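Local coordinates for protein methylmalonyl-CoA epimerase, mitochondrial (Homo sapiens, PDB 3RMU) that interconverts the (R) and (S) forms of methylmalonyl-CoA in mitochondrial propionyl-CoA metabolism and binds a cobalt ion, at residues L6-A20 / V44-H58. Numbering follows the deposited sequence. Where two conformers were deposited one is given.
With CO (cobalt (II) ion), chain E.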
ATOM      1  N   LEU A   6       9.900   3.975  -1.867  1.00 13.76           N
ATOM      2  CA  LEU A   6       9.010   2.834  -1.775  1.00 12.97           C
ATOM      3  C   LEU A   6       9.341   1.907  -2.927  1.00 12.97           C
ATOM      4  O   LEU A   6       9.143   2.240  -4.076  1.00 18.46           O
ATOM      5  CB  LEU A   6       7.540   3.253  -1.819  1.00 14.70           C
ATOM      6  CG  LEU A   6       6.552   2.083  -1.707  1.00 18.82           C
ATOM      7  CD1 LEU A   6       6.374   1.844  -0.262  1.00 17.04           C
ATOM      8  CD2 LEU A   6       5.238   2.441  -2.394  1.00 26.29           C
ATOM      9  N   ASN A   7       9.880   0.746  -2.601  1.00 13.79           N
ATOM     10  CA  ASN A   7      10.201  -0.299  -3.557  1.00 13.55           C
ATOM     11  C   ASN A   7       8.927  -1.011  -4.072  1.00 18.28           C
ATOM     12  O   ASN A   7       8.743  -1.145  -5.257  1.00 18.38           O
ATOM     13  CB  ASN A   7      11.203  -1.257  -2.930  1.00 16.40           C
ATOM     14  CG  ASN A   7      11.601  -2.356  -3.848  1.00 23.03           C
ATOM     15  OD1 ASN A   7      10.854  -3.308  -4.083  1.00 26.06           O
ATOM     16  ND2 ASN A   7      12.812  -2.240  -4.388  1.00 26.92           N
ATOM     17  N   HIS A   8       8.031  -1.428  -3.189  1.00 13.39           N
ATOM     18  CA  HIS A   8       6.780  -2.038  -3.622  1.00 15.31           C
ATOM     19  C   HIS A   8       5.699  -1.922  -2.576  1.00 15.35           C
ATOM     20  O   HIS A   8       6.001  -1.708  -1.383  1.00 17.30           O
ATOM     21  CB  HIS A   8       6.963  -3.539  -4.018  1.00 15.94           C
ATOM     22  CG  HIS A   8       7.542  -4.450  -2.959  1.00 18.27           C
ATOM     23  ND1 HIS A   8       8.887  -4.716  -2.867  1.00 18.08           N
ATOM     24  CD2 HIS A   8       6.936  -5.301  -2.072  1.00 17.09           C
ATOM     25  CE1 HIS A   8       9.097  -5.610  -1.907  1.00 22.65           C
ATOM     26  NE2 HIS A   8       7.926  -5.966  -1.393  1.00 15.19           N
ATOM     27  N   VAL A   9       4.459  -2.044  -3.042  1.00 12.11           N
ATOM     28  CA  VAL A   9       3.318  -2.309  -2.178  1.00 14.99           C
ATOM     29  C   VAL A   9       2.958  -3.730  -2.505  1.00 14.01           C
ATOM     30  O   VAL A   9       2.820  -4.055  -3.679  1.00 15.67           O
ATOM     31  CB  VAL A   9       2.141  -1.365  -2.427  1.00 19.65           C
ATOM     32  CG1 VAL A   9       0.929  -1.817  -1.609  1.00 23.10           C
ATOM     33  CG2 VAL A   9       2.505  -0.004  -2.010  1.00 31.33           C
ATOM     34  N   ALA A  10       2.834  -4.598  -1.501  1.00 16.06           N
ATOM     35  CA  ALA A  10       2.529  -6.032  -1.722  1.00 16.59           C
ATOM     36  C   ALA A  10       1.033  -6.243  -1.447  1.00 16.65           C
ATOM     37  O   ALA A  10       0.536  -5.830  -0.409  1.00 19.24           O
ATOM     38  CB  ALA A  10       3.276  -6.948  -0.725  1.00 16.62           C
ATOM     39  N   ILE A  11       0.364  -6.883  -2.388  1.00 16.22           N
ATOM     40  CA  ILE A  11      -1.071  -7.231  -2.272  1.00 20.74           C
ATOM     41  C   ILE A  11      -1.199  -8.734  -2.348  1.00 23.04           C
ATOM     42  O   ILE A  11      -0.720  -9.336  -3.311  1.00 21.24           O
ATOM     43  CB  ILE A  11      -1.930  -6.611  -3.441  1.00 18.48           C
ATOM     44  CG1 ILE A  11      -1.667  -5.125  -3.655  1.00 25.31           C
ATOM     45  CG2 ILE A  11      -3.453  -6.929  -3.231  1.00 19.37           C
ATOM     46  CD1 ILE A  11      -1.853  -4.237  -2.514  1.00 26.83           C
ATOM     47  N   ALA A  12      -1.830  -9.353  -1.334  1.00 17.34           N
ATOM     48  CA  ALA A  12      -2.159 -10.749  -1.362  1.00 25.19           C
ATOM     49  C   ALA A  12      -3.476 -10.934  -2.112  1.00 24.56           C
ATOM     50  O   ALA A  12      -4.439 -10.194  -1.899  1.00 24.15           O
ATOM     51  CB  ALA A  12      -2.275 -11.291   0.058  1.00 20.28           C
ATOM     52  N   VAL A  13      -3.492 -11.861  -3.057  1.00 26.67           N
ATOM     53  CA  VAL A  13      -4.702 -12.110  -3.851  1.00 26.08           C
ATOM     54  C   VAL A  13      -5.011 -13.571  -3.839  1.00 27.98           C
ATOM     55  O   VAL A  13      -4.097 -14.409  -3.834  1.00 27.74           O
ATOM     56  CB  VAL A  13      -4.547 -11.599  -5.285  1.00 27.97           C
ATOM     57  CG1 VAL A  13      -4.329 -10.066  -5.272  1.00 22.56           C
ATOM     58  CG2 VAL A  13      -3.437 -12.309  -6.038  1.00 20.35           C
ATOM     59  N   PRO A  14      -6.310 -13.913  -3.847  1.00 28.12           N
ATOM     60  CA  PRO A  14      -6.703 -15.321  -3.818  1.00 35.70           C
ATOM     61  C   PRO A  14      -6.581 -15.960  -5.192  1.00 33.01           C
ATOM     62  O   PRO A  14      -6.605 -17.166  -5.308  1.00 31.88           O
ATOM     63  CB  PRO A  14      -8.155 -15.256  -3.379  1.00 36.50           C
ATOM     64  CG  PRO A  14      -8.622 -13.915  -3.866  1.00 27.35           C
ATOM     65  CD  PRO A  14      -7.462 -13.004  -3.721  1.00 31.90           C
ATOM     66  N   ASP A  15      -6.417 -15.155  -6.238  1.00 28.18           N
ATOM     67  CA  ASP A  15      -6.284 -15.722  -7.566  1.00 32.03           C
ATOM     68  C   ASP A  15      -5.302 -14.884  -8.328  1.00 29.99           C
ATOM     69  O   ASP A  15      -5.637 -13.802  -8.786  1.00 27.90           O
ATOM     70  CB  ASP A  15      -7.654 -15.767  -8.274  1.00 34.55           C
ATOM     71  CG  ASP A  15      -7.616 -16.541  -9.578  1.00 41.70           C
ATOM     72  OD1 ASP A  15      -6.701 -16.324 -10.392  1.00 34.14           O
ATOM     73  OD2 ASP A  15      -8.515 -17.377  -9.797  1.00 58.22           O
ATOM     74  N   LEU A  16      -4.083 -15.373  -8.471  1.00 26.99           N
ATOM     75  CA  LEU A  16      -3.037 -14.513  -9.046  1.00 29.08           C
ATOM     76  C   LEU A  16      -3.314 -14.151 -10.520  1.00 27.64           C
ATOM     77  O   LEU A  16      -3.140 -12.994 -10.933  1.00 21.39           O
ATOM     78  CB  LEU A  16      -1.670 -15.173  -8.907  1.00 30.14           C
ATOM     79  CG  LEU A  16      -0.431 -14.368  -9.288  1.00 25.77           C
ATOM     80  CD1 LEU A  16      -0.433 -12.995  -8.626  1.00 21.23           C
ATOM     81  CD2 LEU A  16       0.847 -15.151  -8.894  1.00 25.47           C
ATOM     82  N   GLU A  17      -3.730 -15.128 -11.316  1.00 28.49           N
ATOM     83  CA  GLU A  17      -4.015 -14.879 -12.738  1.00 29.84           C
ATOM     84  C   GLU A  17      -5.162 -13.859 -12.929  1.00 30.17           C
ATOM     85  O   GLU A  17      -5.056 -12.943 -13.754  1.00 28.08           O
ATOM     86  CB  GLU A  17      -4.352 -16.201 -13.434  1.00 35.10           C
ATOM     87  CG  GLU A  17      -4.223 -16.182 -14.949  1.00 55.95           C
ATOM     88  CD  GLU A  17      -2.774 -16.256 -15.449  1.00 75.41           C
ATOM     89  OE1 GLU A  17      -2.593 -16.535 -16.659  1.00 88.76           O
ATOM     90  OE2 GLU A  17      -1.827 -16.042 -14.653  1.00 71.04           O
ATOM     91  N   LYS A  18      -6.255 -14.017 -12.171  1.00 30.94           N
ATOM     92  CA  LYS A  18      -7.355 -13.060 -12.220  1.00 29.75           C
ATOM     93  C   LYS A  18      -6.928 -11.634 -11.808  1.00 29.37           C
ATOM     94  O   LYS A  18      -7.376 -10.639 -12.437  1.00 23.79           O
ATOM     95  CB  LYS A  18      -8.579 -13.572 -11.437  1.00 36.23           C
ATOM     96  CG  LYS A  18      -9.325 -14.715 -12.182  1.00 40.06           C
ATOM     97  CD  LYS A  18     -10.579 -15.210 -11.447  1.00 46.62           C
ATOM     98  CE  LYS A  18     -11.053 -16.557 -12.002  1.00 47.24           C
ATOM     99  NZ  LYS A  18     -11.786 -16.366 -13.261  1.00 49.37           N
ATOM    100  N   ALA A  19      -6.064 -11.515 -10.782  1.00 28.16           N
ATOM    101  CA  ALA A  19      -5.617 -10.198 -10.298  1.00 24.44           C
ATOM    102  C   ALA A  19      -4.705  -9.535 -11.345  1.00 22.09           C
ATOM    103  O   ALA A  19      -4.882  -8.366 -11.704  1.00 22.76           O
ATOM    104  CB  ALA A  19      -4.913 -10.325  -8.925  1.00 21.97           C
ATOM    105  N   ALA A  20      -3.758 -10.303 -11.861  1.00 22.20           N
ATOM    106  CA  ALA A  20      -2.836  -9.837 -12.907  1.00 20.72           C
ATOM    107  C   ALA A  20      -3.580  -9.332 -14.144  1.00 24.16           C
ATOM    108  O   ALA A  20      -3.287  -8.255 -14.654  1.00 22.60           O
ATOM    109  CB  ALA A  20      -1.860 -10.970 -13.295  1.00 20.86           C
ATOM    110  N   VAL A  44       4.608 -14.446  -7.533  1.00 22.33           N
ATOM    111  CA  VAL A  44       4.453 -12.983  -7.624  1.00 21.21           C
ATOM    112  C   VAL A  44       4.156 -12.529  -9.052  1.00 17.07           C
ATOM    113  O   VAL A  44       4.745 -13.066 -10.017  1.00 19.24           O
ATOM    114  CB  VAL A  44       5.724 -12.238  -7.111  1.00 18.03           C
ATOM    115  CG1 VAL A  44       6.975 -12.721  -7.849  1.00 19.80           C
ATOM    116  CG2 VAL A  44       5.550 -10.663  -7.208  1.00 18.92           C
ATOM    117  N   VAL A  45       3.276 -11.543  -9.198  1.00 17.03           N
ATOM    118  CA  VAL A  45       3.239 -10.763 -10.447  1.00 16.83           C
ATOM    119  C   VAL A  45       3.590  -9.321 -10.053  1.00 13.26           C
ATOM    120  O   VAL A  45       3.104  -8.774  -9.058  1.00 17.44           O
ATOM    121  CB  VAL A  45       1.855 -10.843 -11.177  1.00 19.13           C
ATOM    122  CG1 VAL A  45       1.596  -9.650 -12.124  1.00 15.83           C
ATOM    123  CG2 VAL A  45       1.629 -12.182 -11.922  1.00 22.78           C
ATOM    124  N   PHE A  46       4.462  -8.719 -10.852  1.00 17.67           N
ATOM    125  CA  PHE A  46       4.892  -7.342 -10.683  1.00 18.30           C
ATOM    126  C   PHE A  46       4.059  -6.432 -11.568  1.00 18.43           C
ATOM    127  O   PHE A  46       3.961  -6.671 -12.769  1.00 18.51           O
ATOM    128  CB  PHE A  46       6.377  -7.218 -11.093  1.00 16.80           C
ATOM    129  CG  PHE A  46       7.283  -8.050 -10.276  1.00 16.44           C
ATOM    130  CD1 PHE A  46       7.701  -7.607  -9.015  1.00 19.23           C
ATOM    131  CD2 PHE A  46       7.686  -9.316 -10.713  1.00 21.94           C
ATOM    132  CE1 PHE A  46       8.540  -8.412  -8.207  1.00 21.89           C
ATOM    133  CE2 PHE A  46       8.504 -10.114  -9.919  1.00 29.37           C
ATOM    134  CZ  PHE A  46       8.928  -9.661  -8.648  1.00 23.38           C
ATOM    135  N   VAL A  47       3.424  -5.424 -10.967  1.00 17.20           N
ATOM    136  CA  VAL A  47       2.724  -4.390 -11.730  1.00 18.42           C
ATOM    137  C   VAL A  47       3.618  -3.159 -11.714  1.00 15.98           C
ATOM    138  O   VAL A  47       3.902  -2.637 -10.652  1.00 18.42           O
ATOM    139  CB  VAL A  47       1.381  -4.065 -11.145  1.00 19.63           C
ATOM    140  CG1 VAL A  47       0.714  -2.937 -11.951  1.00 17.88           C
ATOM    141  CG2 VAL A  47       0.523  -5.336 -11.107  1.00 18.77           C
ATOM    142  N   ASN A  48       4.121  -2.767 -12.875  1.00 18.78           N
ATOM    143  CA  ASN A  48       5.103  -1.689 -12.937  1.00 14.82           C
ATOM    144  C   ASN A  48       4.381  -0.374 -13.195  1.00 17.80           C
ATOM    145  O   ASN A  48       3.941  -0.128 -14.297  1.00 19.54           O
ATOM    146  CB  ASN A  48       6.141  -1.961 -14.002  1.00 22.15           C
ATOM    147  CG  ASN A  48       7.183  -0.814 -14.145  1.00 34.44           C
ATOM    148  OD1 ASN A  48       7.257   0.088 -13.313  1.00 26.04           O
ATOM    149  ND2 ASN A  48       7.985  -0.873 -15.202  1.00 32.11           N
ATOM    150  N   LEU A  49       4.243   0.435 -12.146  1.00 17.39           N
ATOM    151  CA  LEU A  49       3.642   1.759 -12.258  1.00 14.63           C
ATOM    152  C   LEU A  49       4.634   2.903 -12.577  1.00 20.22           C
ATOM    153  O   LEU A  49       4.219   4.069 -12.553  1.00 17.22           O
ATOM    154  CB  LEU A  49       2.786   2.078 -11.034  1.00 15.12           C
ATOM    155  CG  LEU A  49       1.692   1.081 -10.638  1.00 15.30           C
ATOM    156  CD1 LEU A  49       1.051   1.469  -9.343  1.00 17.07           C
ATOM    157  CD2 LEU A  49       0.629   0.950 -11.773  1.00 16.52           C
ATOM    158  N   GLY A  50       5.880   2.561 -12.958  1.00 14.78           N
ATOM    159  CA  GLY A  50       6.895   3.525 -13.357  1.00 22.56           C
ATOM    160  C   GLY A  50       7.699   4.039 -12.179  1.00 15.56           C
ATOM    161  O   GLY A  50       8.941   3.982 -12.190  1.00 21.41           O
ATOM    162  N   ASN A  51       6.998   4.568 -11.180  1.00 19.58           N
ATOM    163  CA  ASN A  51       7.646   5.106  -9.992  1.00 18.37           C
ATOM    164  C   ASN A  51       7.914   4.047  -8.907  1.00 14.54           C
ATOM    165  O   ASN A  51       8.756   4.256  -8.051  1.00 16.93           O
ATOM    166  CB  ASN A  51       6.899   6.340  -9.405  1.00 14.85           C
ATOM    167  CG  ASN A  51       5.480   6.025  -8.871  1.00 19.01           C
ATOM    168  OD1 ASN A  51       4.770   5.210  -9.422  1.00 13.55           O
ATOM    169  ND2 ASN A  51       5.046   6.781  -7.877  1.00 17.29           N
ATOM    170  N   THR A  52       7.134   2.973  -8.937  1.00 16.82           N
ATOM    171  CA  THR A  52       7.213   1.889  -7.979  1.00 18.32           C
ATOM    172  C   THR A  52       6.475   0.689  -8.581  1.00 14.64           C
ATOM    173  O   THR A  52       5.898   0.783  -9.692  1.00 16.78           O
ATOM    174  CB  THR A  52       6.597   2.303  -6.624  1.00 18.51           C
ATOM    175  OG1 THR A  52       6.957   1.344  -5.622  1.00 19.89           O
ATOM    176  CG2 THR A  52       5.045   2.451  -6.713  1.00 18.49           C
ATOM    177  N   LYS A  53       6.453  -0.402  -7.851  1.00 18.67           N
ATOM    178  CA  LYS A  53       5.701  -1.569  -8.254  1.00 15.54           C
ATOM    179  C   LYS A  53       4.747  -2.061  -7.213  1.00 20.39           C
ATOM    180  O   LYS A  53       4.940  -1.836  -6.021  1.00 17.58           O
ATOM    181  CB  LYS A  53       6.670  -2.722  -8.504  1.00 22.22           C
ATOM    182  CG  LYS A  53       7.615  -2.398  -9.539  1.00 24.49           C
ATOM    183  CD  LYS A  53       8.523  -3.489  -9.918  1.00 34.49           C
ATOM    184  CE  LYS A  53       8.937  -3.291 -11.337  1.00 43.95           C
ATOM    185  NZ  LYS A  53      10.393  -3.210 -11.374  1.00 37.65           N
ATOM    186  N   MET A  54       3.713  -2.736  -7.701  1.00 16.74           N
ATOM    187  CA  MET A  54       2.837  -3.516  -6.864  0.50 17.43           C
ATOM    188  C   MET A  54       3.289  -4.952  -7.047  1.00 19.19           C
ATOM    189  O   MET A  54       3.536  -5.385  -8.168  1.00 23.70           O
ATOM    190  CB  MET A  54       1.370  -3.385  -7.285  0.50 19.93           C
ATOM    191  CG  MET A  54       0.807  -1.987  -7.320  0.50 19.82           C
ATOM    192  SD  MET A  54      -0.886  -1.931  -7.971  0.50 23.12           S
ATOM    193  CE  MET A  54      -1.795  -2.891  -6.765  0.50 16.46           C
ATOM    194  N   GLU A  55       3.404  -5.695  -5.960  1.00 17.18           N
ATOM    195  CA  GLU A  55       3.757  -7.121  -6.051  1.00 15.45           C
ATOM    196  C   GLU A  55       2.484  -7.823  -5.661  1.00 16.16           C
ATOM    197  O   GLU A  55       2.041  -7.727  -4.506  1.00 23.61           O
ATOM    198  CB  GLU A  55       4.891  -7.520  -5.134  1.00 14.80           C
ATOM    199  CG  GLU A  55       6.236  -6.818  -5.534  1.00 17.89           C
ATOM    200  CD  GLU A  55       7.486  -7.405  -4.889  1.00 14.47           C
ATOM    201  OE1 GLU A  55       7.369  -8.394  -4.123  1.00 24.60           O
ATOM    202  OE2 GLU A  55       8.586  -6.848  -5.187  1.00 24.27           O
ATOM    203  N   LEU A  56       1.861  -8.486  -6.637  1.00 17.68           N
ATOM    204  CA  LEU A  56       0.685  -9.305  -6.363  1.00 16.93           C
ATOM    205  C   LEU A  56       1.159 -10.713  -5.964  1.00 16.69           C
ATOM    206  O   LEU A  56       1.909 -11.365  -6.692  1.00 16.10           O
ATOM    207  CB  LEU A  56      -0.224  -9.375  -7.609  1.00 21.11           C
ATOM    208  CG  LEU A  56      -0.637  -8.081  -8.312  1.00 24.16           C
ATOM    209  CD1 LEU A  56      -1.422  -8.382  -9.613  1.00 17.38           C
ATOM    210  CD2 LEU A  56      -1.454  -7.224  -7.375  1.00 22.96           C
ATOM    211  N   LEU A  57       0.679 -11.218  -4.826  1.00 18.23           N
ATOM    212  CA  LEU A  57       1.280 -12.392  -4.207  1.00 18.77           C
ATOM    213  C   LEU A  57       0.201 -13.424  -3.996  1.00 16.14           C
ATOM    214  O   LEU A  57      -0.898 -13.062  -3.597  1.00 19.82           O
ATOM    215  CB  LEU A  57       1.844 -12.038  -2.828  1.00 18.38           C
ATOM    216  CG  LEU A  57       2.990 -11.012  -2.814  1.00 16.05           C
ATOM    217  CD1 LEU A  57       3.425 -10.737  -1.351  1.00 20.50           C
ATOM    218  CD2 LEU A  57       4.141 -11.517  -3.653  1.00 22.71           C
ATOM    219  N   HIS A  58       0.549 -14.678  -4.262  1.00 21.29           N
ATOM    220  CA  HIS A  58      -0.321 -15.822  -3.952  1.00 23.92           C
ATOM    221  C   HIS A  58       0.517 -16.961  -3.375  1.00 22.69           C
ATOM    222  O   HIS A  58       1.649 -17.169  -3.813  1.00 24.14           O
ATOM    223  CB  HIS A  58      -1.070 -16.279  -5.206  1.00 28.55           C
ATOM    224  CG  HIS A  58      -2.104 -17.317  -4.926  1.00 28.57           C
ATOM    225  ND1 HIS A  58      -3.339 -17.010  -4.396  1.00 32.52           N
ATOM    226  CD2 HIS A  58      -2.071 -18.662  -5.057  1.00 35.19           C
ATOM    227  CE1 HIS A  58      -4.030 -18.124  -4.233  1.00 37.12           C
ATOM    228  NE2 HIS A  58      -3.287 -19.139  -4.636  1.00 35.34           N
TER
HETATM  229 CO    CO E   1       7.887  -7.518  -0.123  1.00 20.78          CO
HETATM  230  O   HOH W   1       9.324  -4.700  -6.521  1.00 28.21           O
HETATM  231  O   HOH W   2       9.426  -8.781  -1.393  1.00 33.99           O
HETATM  232  O   HOH W   3       6.574  -8.746  -1.612  1.00 29.24           O
HETATM  233  O   HOH W   4       8.493  -9.688   0.451  1.00 28.81           O
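Val9, Ile11 and Val13 exchange backbone hydrogen bonds with Lys53, Glu55 and Leu57, joining strands 6-12 and 53-58 as parallel neighbours in the vicinal oxygen chelate (glyoxalase) fold. Helix 16-20 packs on the sheet, and strands 44-48 and 53-58 form a hairpin. The axes of strands 6-12 and 53-58 approach to 4.6 Å, and the bonds alternate in direction: Val9 N to Lys53 O, Glu55 N to Val9 O, Ile11 N to Glu55 O, Leu57 N to Ile11 O and Val13 N to Leu57 O.

The metal face carries His8 and Glu55. His8 NE2 binds cobalt at 2.0 Å, with His80 and Glu130 completing the protein ligands. The Glu55 carboxylate stacks on the His8 ring, their planes 13° apart and OE2 offset toward the rim; in the ring plane, ND1 donates to Asn7 OD1 (2.7 Å), which fixes the ring's rotation. Glu55 OE1 accepts from a cobalt-bound water, placing this carboxylate in the second shell, while OE2 has His112 as a further partner.

Apolar packing fills the opposite face. Leu56 CD2 meets Ile11 CB and its CD1 reaches the helix at Ala19 and Ala20. Leu16, with CG anti to its backbone N (chi1 -173°), puts CD1 3.8 Å from Leu56 CB and also against Val45 CG2.

Side-chain bonds close both ends of the ladder. Thr52 OG1 donates to Leu6 O from above the carbonyl plane; at the other end, His58 ND1 donates to Val13 O over 2.8 Å, nearly straight at 175° and within the ring plane.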